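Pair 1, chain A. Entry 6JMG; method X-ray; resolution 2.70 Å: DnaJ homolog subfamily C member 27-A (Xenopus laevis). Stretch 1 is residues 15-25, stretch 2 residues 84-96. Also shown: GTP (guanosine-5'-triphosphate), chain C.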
# COMPACT_ATOMS: atom_id res chain seq x y z
N LEU A 15 -21.09 6.24 2.25
CA LEU A 15 -19.65 6.36 2.19
C LEU A 15 -19.19 6.70 0.77
O LEU A 15 -19.68 6.13 -0.21
CB LEU A 15 -19.01 5.06 2.65
CG LEU A 15 -17.68 5.14 3.37
CD1 LEU A 15 -17.60 6.41 4.20
CD2 LEU A 15 -17.54 3.91 4.23
N ARG A 16 -18.25 7.63 0.67
CA ARG A 16 -17.72 8.06 -0.62
C ARG A 16 -16.24 7.74 -0.67
O ARG A 16 -15.45 8.29 0.10
CB ARG A 16 -17.98 9.55 -0.85
CG ARG A 16 -19.39 9.95 -0.39
CD ARG A 16 -19.65 11.46 -0.38
NE ARG A 16 -20.46 11.87 -1.52
CZ ARG A 16 -21.79 11.77 -1.57
NH1 ARG A 16 -22.46 11.26 -0.55
NH2 ARG A 16 -22.44 12.17 -2.66
N ILE A 17 -15.85 6.86 -1.60
CA ILE A 17 -14.48 6.38 -1.70
C ILE A 17 -14.01 6.55 -3.14
O ILE A 17 -14.79 6.77 -4.06
CB ILE A 17 -14.32 4.90 -1.27
CG1 ILE A 17 -14.93 3.96 -2.32
CG2 ILE A 17 -14.99 4.64 0.06
CD1 ILE A 17 -14.73 2.48 -2.00
N LYS A 18 -12.69 6.45 -3.30
CA LYS A 18 -11.97 6.62 -4.55
C LYS A 18 -11.14 5.37 -4.83
O LYS A 18 -10.39 4.91 -3.96
CB LYS A 18 -11.08 7.86 -4.47
CG LYS A 18 -10.08 7.98 -5.61
CD LYS A 18 -9.12 9.16 -5.42
CE LYS A 18 -8.45 9.53 -6.72
NZ LYS A 18 -6.99 9.59 -6.52
N VAL A 19 -11.28 4.80 -6.02
CA VAL A 19 -10.61 3.57 -6.44
C VAL A 19 -9.86 3.86 -7.73
O VAL A 19 -10.40 4.52 -8.64
CB VAL A 19 -11.62 2.42 -6.64
CG1 VAL A 19 -10.94 1.24 -7.27
CG2 VAL A 19 -12.31 2.04 -5.32
N ILE A 20 -8.61 3.43 -7.82
CA ILE A 20 -7.88 3.54 -9.07
C ILE A 20 -7.39 2.17 -9.50
O ILE A 20 -7.31 1.23 -8.71
CB ILE A 20 -6.70 4.52 -8.94
CG1 ILE A 20 -5.65 3.95 -8.01
CG2 ILE A 20 -7.18 5.88 -8.45
CD1 ILE A 20 -4.38 4.77 -8.06
N SER A 21 -7.03 2.08 -10.78
CA SER A 21 -6.45 0.87 -11.36
C SER A 21 -5.04 1.15 -11.84
O SER A 21 -4.77 2.18 -12.46
CB SER A 21 -7.29 0.39 -12.54
OG SER A 21 -7.23 1.37 -13.58
N MET A 22 -4.14 0.20 -11.62
CA MET A 22 -2.76 0.36 -12.07
C MET A 22 -2.30 -0.96 -12.67
O MET A 22 -2.73 -2.04 -12.26
CB MET A 22 -1.81 0.80 -10.93
CG MET A 22 -2.16 2.09 -10.21
SD MET A 22 -1.09 2.59 -8.83
CE MET A 22 0.31 1.54 -9.10
N GLY A 23 -1.41 -0.86 -13.65
CA GLY A 23 -0.81 -2.01 -14.29
C GLY A 23 -0.60 -1.74 -15.78
O GLY A 23 -1.17 -0.82 -16.37
N ASN A 24 0.24 -2.57 -16.39
CA ASN A 24 0.68 -2.35 -17.76
C ASN A 24 -0.50 -2.35 -18.74
O ASN A 24 -1.63 -2.76 -18.42
CB ASN A 24 1.71 -3.40 -18.15
CG ASN A 24 3.09 -3.13 -17.53
OD1 ASN A 24 3.25 -2.23 -16.71
ND2 ASN A 24 4.09 -3.91 -17.93
N ALA A 25 -0.24 -1.86 -19.95
CA ALA A 25 -1.26 -1.87 -20.98
C ALA A 25 -1.66 -3.29 -21.37
O ALA A 25 -0.85 -4.22 -21.30
CB ALA A 25 -0.77 -1.11 -22.22
N GLU A 84 -1.74 13.02 -11.56
CA GLU A 84 -2.68 13.79 -10.75
C GLU A 84 -3.62 12.93 -9.92
O GLU A 84 -4.23 13.45 -8.98
CB GLU A 84 -3.52 14.71 -11.64
CG GLU A 84 -3.03 16.15 -11.72
CD GLU A 84 -3.23 16.94 -10.42
OE1 GLU A 84 -2.24 17.53 -9.96
OE2 GLU A 84 -4.36 17.02 -9.88
N PHE A 85 -3.77 11.64 -10.22
CA PHE A 85 -4.90 10.93 -9.62
C PHE A 85 -4.51 9.92 -8.56
O PHE A 85 -5.38 9.19 -8.08
CB PHE A 85 -5.73 10.28 -10.72
CG PHE A 85 -6.22 11.26 -11.74
CD1 PHE A 85 -7.32 12.07 -11.47
CD2 PHE A 85 -5.56 11.40 -12.95
CE1 PHE A 85 -7.77 12.97 -12.41
CE2 PHE A 85 -6.00 12.31 -13.88
CZ PHE A 85 -7.08 13.10 -13.62
N TYR A 86 -3.26 9.92 -8.09
CA TYR A 86 -2.90 8.99 -7.04
C TYR A 86 -3.32 9.49 -5.65
O TYR A 86 -3.57 8.67 -4.75
CB TYR A 86 -1.39 8.72 -7.04
CG TYR A 86 -0.84 7.90 -8.20
CD1 TYR A 86 -1.21 6.57 -8.38
CD2 TYR A 86 0.09 8.44 -9.07
CE1 TYR A 86 -0.68 5.81 -9.43
CE2 TYR A 86 0.62 7.69 -10.12
CZ TYR A 86 0.24 6.38 -10.29
OH TYR A 86 0.77 5.65 -11.33
N LYS A 87 -3.41 10.80 -5.45
CA LYS A 87 -3.67 11.31 -4.11
C LYS A 87 -5.08 10.95 -3.62
O LYS A 87 -6.03 10.84 -4.39
CB LYS A 87 -3.47 12.82 -4.05
CG LYS A 87 -3.76 13.58 -5.33
CD LYS A 87 -3.45 15.08 -5.19
CE LYS A 87 -3.97 15.89 -6.37
NZ LYS A 87 -2.89 16.11 -7.37
N ASP A 88 -5.20 10.82 -2.30
CA ASP A 88 -6.47 10.57 -1.62
C ASP A 88 -7.15 9.31 -2.16
O ASP A 88 -8.34 9.28 -2.44
CB ASP A 88 -7.38 11.79 -1.73
CG ASP A 88 -8.74 11.57 -1.10
OD1 ASP A 88 -8.80 11.20 0.10
OD2 ASP A 88 -9.76 11.75 -1.81
N THR A 89 -6.38 8.24 -2.27
CA THR A 89 -6.89 6.97 -2.76
C THR A 89 -7.16 6.01 -1.61
O THR A 89 -6.32 5.85 -0.72
CB THR A 89 -5.90 6.36 -3.73
OG1 THR A 89 -5.75 7.25 -4.84
CG2 THR A 89 -6.38 5.00 -4.20
N GLN A 90 -8.31 5.34 -1.66
CA GLN A 90 -8.67 4.35 -0.65
C GLN A 90 -8.45 2.91 -1.10
O GLN A 90 -8.11 2.06 -0.27
CB GLN A 90 -10.14 4.49 -0.25
CG GLN A 90 -10.50 5.69 0.61
CD GLN A 90 -10.45 6.99 -0.15
OE1 GLN A 90 -11.32 7.28 -0.97
NE2 GLN A 90 -9.43 7.79 0.12
N GLY A 91 -8.62 2.63 -2.39
CA GLY A 91 -8.41 1.29 -2.91
C GLY A 91 -7.69 1.35 -4.25
O GLY A 91 -7.90 2.27 -5.03
N VAL A 92 -6.87 0.32 -4.49
CA VAL A 92 -6.12 0.17 -5.74
C VAL A 92 -6.36 -1.22 -6.31
O VAL A 92 -6.20 -2.22 -5.61
CB VAL A 92 -4.61 0.37 -5.52
CG1 VAL A 92 -3.85 -0.10 -6.76
CG2 VAL A 92 -4.30 1.81 -5.17
N ILE A 93 -6.71 -1.28 -7.59
CA ILE A 93 -6.80 -2.53 -8.33
C ILE A 93 -5.53 -2.64 -9.15
O ILE A 93 -5.35 -1.94 -10.16
CB ILE A 93 -8.08 -2.58 -9.18
CG1 ILE A 93 -9.30 -2.50 -8.27
CG2 ILE A 93 -8.19 -3.88 -9.92
CD1 ILE A 93 -10.61 -2.30 -8.98
N LEU A 94 -4.62 -3.50 -8.71
CA LEU A 94 -3.31 -3.67 -9.32
C LEU A 94 -3.30 -4.97 -10.11
O LEU A 94 -3.41 -6.05 -9.53
CB LEU A 94 -2.21 -3.66 -8.26
CG LEU A 94 -0.78 -3.51 -8.79
CD1 LEU A 94 -0.59 -2.15 -9.41
CD2 LEU A 94 0.23 -3.71 -7.70
N VAL A 95 -3.12 -4.87 -11.43
CA VAL A 95 -3.43 -5.99 -12.32
C VAL A 95 -2.20 -6.33 -13.14
O VAL A 95 -1.46 -5.45 -13.57
CB VAL A 95 -4.62 -5.67 -13.26
CG1 VAL A 95 -5.10 -6.96 -13.96
CG2 VAL A 95 -5.79 -5.00 -12.51
N TYR A 96 -1.99 -7.64 -13.35
CA TYR A 96 -1.07 -8.14 -14.36
C TYR A 96 -1.68 -9.34 -15.07
O TYR A 96 -2.75 -9.84 -14.72
CB TYR A 96 0.28 -8.54 -13.77
CG TYR A 96 0.24 -9.68 -12.79
CD1 TYR A 96 -0.18 -9.48 -11.48
CD2 TYR A 96 0.69 -10.94 -13.16
CE1 TYR A 96 -0.19 -10.54 -10.56
CE2 TYR A 96 0.70 -11.99 -12.26
CZ TYR A 96 0.26 -11.80 -10.96
OH TYR A 96 0.27 -12.86 -10.08
PG GTP C . -5.05 -0.14 -21.06
O1G GTP C . -6.28 0.66 -20.71
O2G GTP C . -3.95 0.05 -20.05
O3G GTP C . -4.55 0.28 -22.43
O3B GTP C . -5.32 -1.74 -21.04
PB GTP C . -6.28 -2.46 -19.96
O1B GTP C . -5.51 -2.89 -18.75
O2B GTP C . -7.47 -1.64 -19.53
O3A GTP C . -6.71 -3.81 -20.74
PA GTP C . -8.22 -4.07 -21.23
O1A GTP C . -9.19 -4.17 -20.09
O2A GTP C . -8.67 -3.03 -22.21
O5' GTP C . -7.98 -5.47 -21.97
C5' GTP C . -6.98 -5.57 -22.96
C4' GTP C . -7.37 -6.72 -23.88
O4' GTP C . -7.30 -7.91 -23.14
C3' GTP C . -8.78 -6.66 -24.41
O3' GTP C . -8.69 -7.20 -25.69
C2' GTP C . -9.59 -7.62 -23.57
O2' GTP C . -10.59 -8.32 -24.27
C1' GTP C . -8.54 -8.61 -23.17
N9 GTP C . -8.81 -9.17 -21.85
C8 GTP C . -9.01 -8.48 -20.68
N7 GTP C . -9.18 -9.39 -19.68
C5 GTP C . -9.08 -10.63 -20.20
C6 GTP C . -9.17 -11.89 -19.63
O6 GTP C . -9.38 -12.03 -18.42
N1 GTP C . -8.99 -13.01 -20.42
C2 GTP C . -8.75 -12.88 -21.76
N2 GTP C . -8.60 -13.98 -22.50
N3 GTP C . -8.66 -11.62 -22.33
C4 GTP C . -8.83 -10.52 -21.56

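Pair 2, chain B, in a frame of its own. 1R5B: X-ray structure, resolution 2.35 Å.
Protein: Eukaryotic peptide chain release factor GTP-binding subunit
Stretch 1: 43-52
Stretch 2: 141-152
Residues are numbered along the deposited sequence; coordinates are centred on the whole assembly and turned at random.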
# COMPACT_ATOMS: atom_id res chain seq x y z
N HIS B 43 6.85 1.51 -2.26
CA HIS B 43 7.87 0.74 -1.57
C HIS B 43 7.26 0.03 -0.39
O HIS B 43 6.57 0.66 0.41
CB HIS B 43 8.99 1.62 -1.04
CG HIS B 43 9.88 2.17 -2.11
ND1 HIS B 43 9.39 2.68 -3.30
CD2 HIS B 43 11.23 2.33 -2.16
CE1 HIS B 43 10.40 3.12 -4.03
NE2 HIS B 43 11.52 2.91 -3.36
N VAL B 44 7.57 -1.25 -0.26
CA VAL B 44 7.08 -2.12 0.80
C VAL B 44 8.24 -2.96 1.34
O VAL B 44 9.13 -3.34 0.59
CB VAL B 44 5.99 -3.06 0.26
CG1 VAL B 44 5.45 -3.95 1.33
CG2 VAL B 44 4.87 -2.23 -0.34
N ASN B 45 8.24 -3.21 2.65
CA ASN B 45 9.23 -4.08 3.28
C ASN B 45 8.60 -5.41 3.60
O ASN B 45 7.52 -5.48 4.21
CB ASN B 45 9.73 -3.47 4.59
CG ASN B 45 10.60 -2.23 4.39
OD1 ASN B 45 10.74 -1.41 5.29
ND2 ASN B 45 11.19 -2.11 3.22
N ILE B 46 9.26 -6.48 3.19
CA ILE B 46 8.74 -7.83 3.37
C ILE B 46 9.81 -8.71 3.99
O ILE B 46 10.99 -8.61 3.64
CB ILE B 46 8.23 -8.41 2.04
CG1 ILE B 46 7.51 -9.74 2.26
CG2 ILE B 46 9.36 -8.58 1.04
CD1 ILE B 46 6.66 -10.16 1.08
N VAL B 47 9.41 -9.55 4.92
CA VAL B 47 10.33 -10.47 5.56
C VAL B 47 9.76 -11.87 5.47
O VAL B 47 8.56 -12.07 5.64
CB VAL B 47 10.61 -10.08 7.02
CG1 VAL B 47 9.34 -10.15 7.89
CG2 VAL B 47 11.70 -10.94 7.60
N PHE B 48 10.63 -12.84 5.19
CA PHE B 48 10.25 -14.24 5.08
C PHE B 48 10.80 -15.00 6.29
O PHE B 48 11.94 -14.80 6.70
CB PHE B 48 10.80 -14.85 3.79
CG PHE B 48 10.07 -14.41 2.57
CD1 PHE B 48 10.25 -13.15 2.06
CD2 PHE B 48 9.17 -15.25 1.94
CE1 PHE B 48 9.56 -12.74 0.94
CE2 PHE B 48 8.48 -14.84 0.82
CZ PHE B 48 8.68 -13.59 0.32
N ILE B 49 9.95 -15.86 6.85
CA ILE B 49 10.25 -16.62 8.07
C ILE B 49 9.96 -18.10 7.84
O ILE B 49 9.03 -18.45 7.12
CB ILE B 49 9.39 -16.09 9.24
CG1 ILE B 49 9.66 -14.59 9.46
CG2 ILE B 49 9.67 -16.87 10.52
CD1 ILE B 49 8.88 -14.00 10.60
N GLY B 50 10.74 -18.96 8.47
CA GLY B 50 10.56 -20.40 8.32
C GLY B 50 11.85 -21.15 8.46
O GLY B 50 12.90 -20.56 8.69
N HIS B 51 11.77 -22.47 8.33
CA HIS B 51 12.95 -23.33 8.40
C HIS B 51 13.73 -23.24 7.08
O HIS B 51 13.15 -23.03 6.02
CB HIS B 51 12.54 -24.77 8.69
CG HIS B 51 13.64 -25.63 9.22
ND1 HIS B 51 14.74 -25.99 8.47
CD2 HIS B 51 13.81 -26.21 10.44
CE1 HIS B 51 15.54 -26.75 9.19
NE2 HIS B 51 15.00 -26.90 10.39
N VAL B 52 15.04 -23.41 7.16
CA VAL B 52 15.91 -23.40 5.98
C VAL B 52 15.45 -24.42 4.95
O VAL B 52 15.53 -24.17 3.74
CB VAL B 52 17.40 -23.73 6.28
CG1 VAL B 52 18.32 -23.04 5.25
CG2 VAL B 52 17.80 -23.37 7.72
N GLY B 141 10.07 1.39 11.09
CA GLY B 141 10.96 2.25 10.34
C GLY B 141 11.48 1.54 9.11
O GLY B 141 10.72 0.83 8.46
N ALA B 142 12.77 1.74 8.81
CA ALA B 142 13.43 1.13 7.63
C ALA B 142 13.82 -0.36 7.82
O ALA B 142 14.35 -0.99 6.88
CB ALA B 142 14.67 1.96 7.23
N SER B 143 13.59 -0.91 9.02
CA SER B 143 13.72 -2.35 9.30
C SER B 143 12.46 -2.89 10.02
O SER B 143 12.53 -3.93 10.70
CB SER B 143 14.97 -2.63 10.15
OG SER B 143 16.15 -2.12 9.55
N GLN B 144 11.34 -2.18 9.88
CA GLN B 144 10.03 -2.69 10.30
C GLN B 144 9.35 -3.24 9.06
O GLN B 144 9.20 -2.56 8.06
CB GLN B 144 9.19 -1.58 10.95
CG GLN B 144 7.77 -1.97 11.39
CD GLN B 144 7.70 -3.20 12.30
OE1 GLN B 144 8.26 -3.18 13.41
NE2 GLN B 144 7.00 -4.26 11.85
N ALA B 145 8.98 -4.50 9.13
CA ALA B 145 8.34 -5.17 8.00
C ALA B 145 6.90 -4.69 7.81
O ALA B 145 6.22 -4.39 8.77
CB ALA B 145 8.35 -6.66 8.22
N ASP B 146 6.46 -4.60 6.56
CA ASP B 146 5.06 -4.40 6.24
C ASP B 146 4.33 -5.73 6.15
O ASP B 146 3.15 -5.81 6.49
CB ASP B 146 4.89 -3.67 4.91
CG ASP B 146 5.40 -2.25 4.96
OD1 ASP B 146 4.94 -1.48 5.82
OD2 ASP B 146 6.26 -1.82 4.18
N ILE B 147 5.02 -6.75 5.67
CA ILE B 147 4.44 -8.05 5.39
C ILE B 147 5.36 -9.13 5.93
O ILE B 147 6.56 -9.08 5.73
CB ILE B 147 4.28 -8.24 3.88
CG1 ILE B 147 3.33 -7.20 3.26
CG2 ILE B 147 3.77 -9.64 3.57
CD1 ILE B 147 3.51 -7.05 1.74
N GLY B 148 4.81 -10.10 6.63
CA GLY B 148 5.54 -11.26 7.12
C GLY B 148 4.99 -12.47 6.42
O GLY B 148 3.77 -12.65 6.37
N VAL B 149 5.86 -13.27 5.83
CA VAL B 149 5.46 -14.49 5.13
C VAL B 149 6.10 -15.67 5.85
O VAL B 149 7.32 -15.80 5.88
CB VAL B 149 5.91 -14.49 3.67
CG1 VAL B 149 5.43 -15.78 2.97
CG2 VAL B 149 5.37 -13.27 2.92
N LEU B 150 5.27 -16.50 6.49
CA LEU B 150 5.76 -17.72 7.13
C LEU B 150 5.68 -18.85 6.10
O LEU B 150 4.61 -19.15 5.61
CB LEU B 150 4.92 -18.05 8.37
CG LEU B 150 5.20 -19.36 9.11
CD1 LEU B 150 6.59 -19.35 9.69
CD2 LEU B 150 4.18 -19.56 10.23
N VAL B 151 6.83 -19.44 5.76
CA VAL B 151 6.88 -20.51 4.75
C VAL B 151 6.93 -21.85 5.44
O VAL B 151 7.84 -22.12 6.22
CB VAL B 151 8.09 -20.35 3.82
CG1 VAL B 151 7.98 -21.28 2.63
CG2 VAL B 151 8.19 -18.89 3.33
N ILE B 152 5.94 -22.69 5.16
CA ILE B 152 5.80 -24.00 5.78
C ILE B 152 5.87 -25.10 4.72
O ILE B 152 5.29 -24.96 3.65
CB ILE B 152 4.46 -24.10 6.54
CG1 ILE B 152 4.38 -23.06 7.66
CG2 ILE B 152 4.26 -25.51 7.11
CD1 ILE B 152 5.28 -23.34 8.86
O HOH W 1 8.98 -23.75 8.24

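The sharpest difference lies where Lys A18 of pair 1 matches Asn B45 of pair 2. In pair 1 the long lysine chain starts sideways, and its end comes nearer the loop ahead of the second strand, where Lys A18 NZ donates to Lys A87 O at 2.6 Å and to Thr A89 OG1 at 3.1 Å. The position of NZ is less sure than these numbers suggest, because the model sets it too close to a neighbour. Even so, the residue has 124 Å² covered by the other stretch, more than any other in the pair. Asn B45 is shorter, and its side chain reaches a different loop, one that makes a type I turn from Gly B141 to Gln B144; 90 Å² of it is still covered. In these two pairs one backbone site carries a long cationic arm or a compact amide, each beside a loop of its own shape.

Beneath this difference the frame is the same. Fourteen central residues superpose with an RMSD of 0.5 Å, and in both pairs two parallel strands approach to 4.6 Å. The ladder alternates in the same way: Ile A20 N donates to Gly A91 O at 3.1 Å and accepts through its O from Ile A93 N at 2.8 Å, while the matching Val B47 N donates to Ile B147 O at 3.0 Å and its O accepts from Val B149 N at 3.0 Å.

The entry to the ladder follows one rule with two residues. Gln A90 and Asp B146 match, both point toward the first strand, and each offers a side-chain oxygen to a backbone amide: Lys A18 N to Gln A90 OE1 at 2.8 Å, Asn B45 N to Asp B146 OD2 at 2.9 Å. The longer glutamine manages this by folding, with chi1 m and chi2 p, so its side-chain centre falls within 1.0 Å of the aspartate's.

Bulk is distributed differently over the two faces. On the face of Val A19 and Ser A21, Gly A91 adds no side chain, and Val A19 CG1 meets Ile A93 CD1 at 3.9 Å. Pair 2 has Ile B147 at the glycine's position and Phe B48 at the serine's; Val B149 CB lies over one face of the phenylalanine ring, 4.1 Å from its centroid. On the other face the glycine is in pair 2, Gly B148 matching Val A92. There Ile A20 CG1 packs on Val A92 CG2 at 3.8 Å and also lies 4.0 Å from Thr A89 CG2. With glycine as its bridge partner, Val B47 keeps the second kind of contact, Val B47 CG1 to Ala B145 CB at 3.6 Å, with the same p rotamer. Met A22 also sets SD at the edge of the Tyr A86 ring, 3.3 Å from CE1, a ring with no counterpart in pair 2.

The strictest rule comes last. Gly A23 and Gly B50 match, with phi near +145° in both, and an ideal CB would lie 2.3 Å from Val A95 O or 2.6 Å from Val B151 O. Their backbone angles alone call for glycine.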